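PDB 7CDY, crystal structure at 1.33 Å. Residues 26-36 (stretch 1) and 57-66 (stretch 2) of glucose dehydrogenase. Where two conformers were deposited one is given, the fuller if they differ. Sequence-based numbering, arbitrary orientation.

Stretch 1, residues 26-36: LLITERPGRLR
Stretch 2 57-66: EGQGGLLEVL

Two chain segments can be joined by very few hydrogen bonds if apolar side chains close the space around them, and glucose dehydrogenase offers an example. Two direct hydrogen bonds cross the interface. Thr 29 OG1 (chi1 p) donates to Leu 63 O at 2.7 Å, and Leu 62 N donates to Arg 31 O at 2.9 Å. The register places the CA atoms of Arg 31 and Leu 62 4.6 Å apart, beside the second bond. Arg 31 O also receives a CA-H contact from Gly 61 CA at 3.3 Å. Gly 61, at 157/-141, must be glycine: a CB would lie 2.0 Å from Arg 31 O. Leu 62 O has no hydrogen-bond partner in the model; Arg 31 CA makes a CA-H...O contact with it at 3.4 Å.

Stretch 1 is a hairpin: strand 26-30 turns through Arg 31, Pro 32 and Gly 33 (phi/psi -50/-39, -57/-19 and 134/27) into strand 34-36, with Ile 28 and Arg 36 exchanging backbone hydrogen bonds. Strand 62-66 runs nearly antiparallel to strand 26-30, at 164°, with axes 6.3 Å apart at closest approach.

The side chain of Arg 31 (t, t, p, chi4 -158°) extends along the type II' turn of Glu 57 to Gly 60, where Gly 58 suits the positive phi of 59/-124. Gly 58 O lies over one guanidinium face, 3.9 Å from Arg 31 CZ. A water accepts from Arg 31 NH1 at 2.9 Å and donates to Gln 59 O at 2.8 Å.

Packing completes the contact, which buries 540 Å². Leu 62 (t, p) points toward the hairpin; its CD2 lies 3.8 Å from Thr 29 CG2 and 3.4 Å from Arg 34 O. Val 65 (p) sets CG2 3.9 Å from both Leu 27 CD1 (m, t) and Leu 35 CD1 (t, p), while Thr 29 CG2 meets Val 65 CB at 3.7 Å.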

# COMPACT_ATOMS: atom_id res chain seq x y z
N LEU A 26 7.56 -8.44 14.48
CA LEU A 26 6.98 -7.94 13.24
C LEU A 26 5.88 -8.89 12.80
O LEU A 26 6.05 -10.12 12.87
CB LEU A 26 8.04 -7.91 12.12
CG LEU A 26 9.22 -6.93 12.14
CD1 LEU A 26 10.21 -7.27 13.23
CD2 LEU A 26 9.91 -6.93 10.79
N LEU A 27 4.77 -8.35 12.32
CA LEU A 27 3.78 -9.17 11.63
C LEU A 27 4.05 -9.12 10.14
O LEU A 27 4.44 -8.07 9.61
CB LEU A 27 2.37 -8.66 11.93
CG LEU A 27 1.87 -8.81 13.37
CD1 LEU A 27 0.57 -8.05 13.57
CD2 LEU A 27 1.68 -10.27 13.74
N ILE A 28 3.84 -10.25 9.46
CA ILE A 28 4.08 -10.37 8.03
C ILE A 28 2.91 -11.10 7.42
O ILE A 28 2.49 -12.14 7.93
CB ILE A 28 5.37 -11.18 7.74
CG1 ILE A 28 6.57 -10.56 8.43
CG2 ILE A 28 5.60 -11.31 6.24
CD1 ILE A 28 7.88 -11.31 8.19
N THR A 29 2.38 -10.59 6.31
CA THR A 29 1.41 -11.33 5.53
C THR A 29 2.09 -12.08 4.39
O THR A 29 3.02 -11.57 3.76
CB THR A 29 0.32 -10.43 4.95
OG1 THR A 29 0.91 -9.48 4.05
CG2 THR A 29 -0.42 -9.70 6.07
N GLU A 30 1.61 -13.29 4.14
CA GLU A 30 1.91 -14.03 2.92
C GLU A 30 0.65 -13.95 2.07
O GLU A 30 -0.44 -14.31 2.55
CB GLU A 30 2.25 -15.48 3.23
CG GLU A 30 3.55 -15.68 4.03
CD GLU A 30 3.75 -17.13 4.40
OE1 GLU A 30 4.52 -17.83 3.69
OE2 GLU A 30 3.12 -17.60 5.36
N ARG A 31 0.79 -13.46 0.85
CA ARG A 31 -0.37 -13.25 -0.02
C ARG A 31 -1.29 -14.46 -0.13
O ARG A 31 -2.52 -14.26 -0.16
CB ARG A 31 0.06 -12.71 -1.39
CG ARG A 31 -1.11 -12.19 -2.23
CD ARG A 31 -0.64 -11.57 -3.55
NE ARG A 31 0.12 -12.54 -4.34
CZ ARG A 31 0.99 -12.23 -5.29
NH1 ARG A 31 1.23 -10.96 -5.61
NH2 ARG A 31 1.62 -13.20 -5.94
N PRO A 32 -0.81 -15.71 -0.20
CA PRO A 32 -1.76 -16.84 -0.27
C PRO A 32 -2.76 -16.91 0.87
O PRO A 32 -3.78 -17.61 0.72
CB PRO A 32 -0.83 -18.06 -0.29
CG PRO A 32 0.40 -17.57 -0.91
CD PRO A 32 0.57 -16.15 -0.43
N GLY A 33 -2.52 -16.24 2.00
CA GLY A 33 -3.55 -16.10 3.02
C GLY A 33 -3.13 -16.37 4.45
O GLY A 33 -3.97 -16.74 5.26
N ARG A 34 -1.86 -16.17 4.79
CA ARG A 34 -1.37 -16.44 6.14
C ARG A 34 -0.76 -15.20 6.77
O ARG A 34 -0.12 -14.39 6.09
CB ARG A 34 -0.32 -17.55 6.14
CG ARG A 34 -0.85 -18.88 5.61
CD ARG A 34 0.26 -19.91 5.53
NE ARG A 34 1.27 -19.61 4.51
CZ ARG A 34 1.18 -19.96 3.24
NH1 ARG A 34 0.12 -20.60 2.79
NH2 ARG A 34 2.16 -19.65 2.39
N LEU A 35 -0.94 -15.07 8.08
CA LEU A 35 -0.33 -14.03 8.89
C LEU A 35 0.66 -14.69 9.84
O LEU A 35 0.33 -15.69 10.49
CB LEU A 35 -1.40 -13.28 9.70
CG LEU A 35 -0.90 -12.11 10.55
CD1 LEU A 35 -0.47 -10.96 9.67
CD2 LEU A 35 -2.01 -11.62 11.48
N ARG A 36 1.87 -14.15 9.90
CA ARG A 36 2.95 -14.68 10.72
C ARG A 36 3.49 -13.59 11.63
O ARG A 36 3.33 -12.39 11.36
CB ARG A 36 4.11 -15.21 9.86
CG ARG A 36 3.71 -15.90 8.55
CD ARG A 36 3.01 -17.23 8.82
NE ARG A 36 3.93 -18.24 9.31
CZ ARG A 36 4.53 -19.14 8.54
NH1 ARG A 36 4.31 -19.16 7.23
NH2 ARG A 36 5.36 -20.03 9.07
N GLU A 57 -6.02 -15.32 -5.89
CA GLU A 57 -5.85 -15.49 -7.35
C GLU A 57 -5.17 -14.24 -7.91
O GLU A 57 -5.44 -13.15 -7.45
CB GLU A 57 -7.20 -15.62 -8.06
CG GLU A 57 -8.01 -16.85 -7.68
CD GLU A 57 -7.64 -18.16 -8.36
OE1 GLU A 57 -6.48 -18.35 -8.62
OE2 GLU A 57 -8.50 -18.95 -8.56
N GLY A 58 -4.26 -14.42 -8.88
CA GLY A 58 -3.55 -13.29 -9.50
C GLY A 58 -2.77 -12.46 -8.48
O GLY A 58 -1.91 -12.99 -7.85
N GLN A 59 -3.07 -11.16 -8.43
CA GLN A 59 -2.42 -10.22 -7.48
C GLN A 59 -3.21 -10.18 -6.16
O GLN A 59 -2.82 -9.42 -5.30
CB GLN A 59 -2.40 -8.78 -8.03
CG GLN A 59 -2.18 -8.59 -9.53
CD GLN A 59 -2.10 -7.14 -10.00
OE1 GLN A 59 -2.85 -6.27 -9.60
NE2 GLN A 59 -1.15 -6.88 -10.89
N GLY A 60 -4.29 -10.94 -6.02
CA GLY A 60 -5.07 -10.86 -4.80
C GLY A 60 -4.67 -11.87 -3.75
O GLY A 60 -4.02 -12.88 -4.02
N GLY A 61 -5.10 -11.60 -2.53
CA GLY A 61 -4.96 -12.52 -1.42
C GLY A 61 -5.00 -11.75 -0.12
O GLY A 61 -5.77 -10.79 0.01
N LEU A 62 -4.17 -12.14 0.84
CA LEU A 62 -4.03 -11.37 2.07
C LEU A 62 -3.00 -10.29 1.80
O LEU A 62 -1.89 -10.59 1.34
CB LEU A 62 -3.60 -12.26 3.23
CG LEU A 62 -3.44 -11.56 4.58
CD1 LEU A 62 -4.78 -10.98 5.03
CD2 LEU A 62 -2.91 -12.54 5.61
N LEU A 63 -3.39 -9.03 2.04
CA LEU A 63 -2.61 -7.87 1.62
C LEU A 63 -2.00 -7.16 2.83
O LEU A 63 -1.02 -7.67 3.39
CB LEU A 63 -3.42 -6.96 0.70
CG LEU A 63 -4.01 -7.71 -0.52
CD1 LEU A 63 -4.99 -6.84 -1.29
CD2 LEU A 63 -2.93 -8.27 -1.45
N GLU A 64 -2.52 -6.01 3.25
CA GLU A 64 -1.86 -5.22 4.28
C GLU A 64 -2.16 -5.74 5.68
O GLU A 64 -3.28 -6.16 5.97
CB GLU A 64 -2.32 -3.75 4.21
CG GLU A 64 -1.44 -2.76 4.98
CD GLU A 64 -0.29 -2.24 4.14
OE1 GLU A 64 0.54 -3.06 3.67
OE2 GLU A 64 -0.23 -1.02 3.91
N VAL A 65 -1.17 -5.65 6.56
CA VAL A 65 -1.36 -5.77 8.00
C VAL A 65 -0.96 -4.44 8.63
O VAL A 65 0.11 -3.90 8.34
CB VAL A 65 -0.59 -6.96 8.60
CG1 VAL A 65 0.92 -6.89 8.32
CG2 VAL A 65 -0.85 -7.06 10.11
N LEU A 66 -1.83 -3.90 9.49
CA LEU A 66 -1.58 -2.61 10.12
C LEU A 66 -2.12 -2.60 11.55
O LEU A 66 -3.34 -2.47 11.76
CB LEU A 66 -2.17 -1.46 9.31
CG LEU A 66 -1.96 -0.04 9.86
CD1 LEU A 66 -0.50 0.20 10.18
CD2 LEU A 66 -2.47 1.02 8.88
O HOH W 1 -0.23 -8.44 -5.16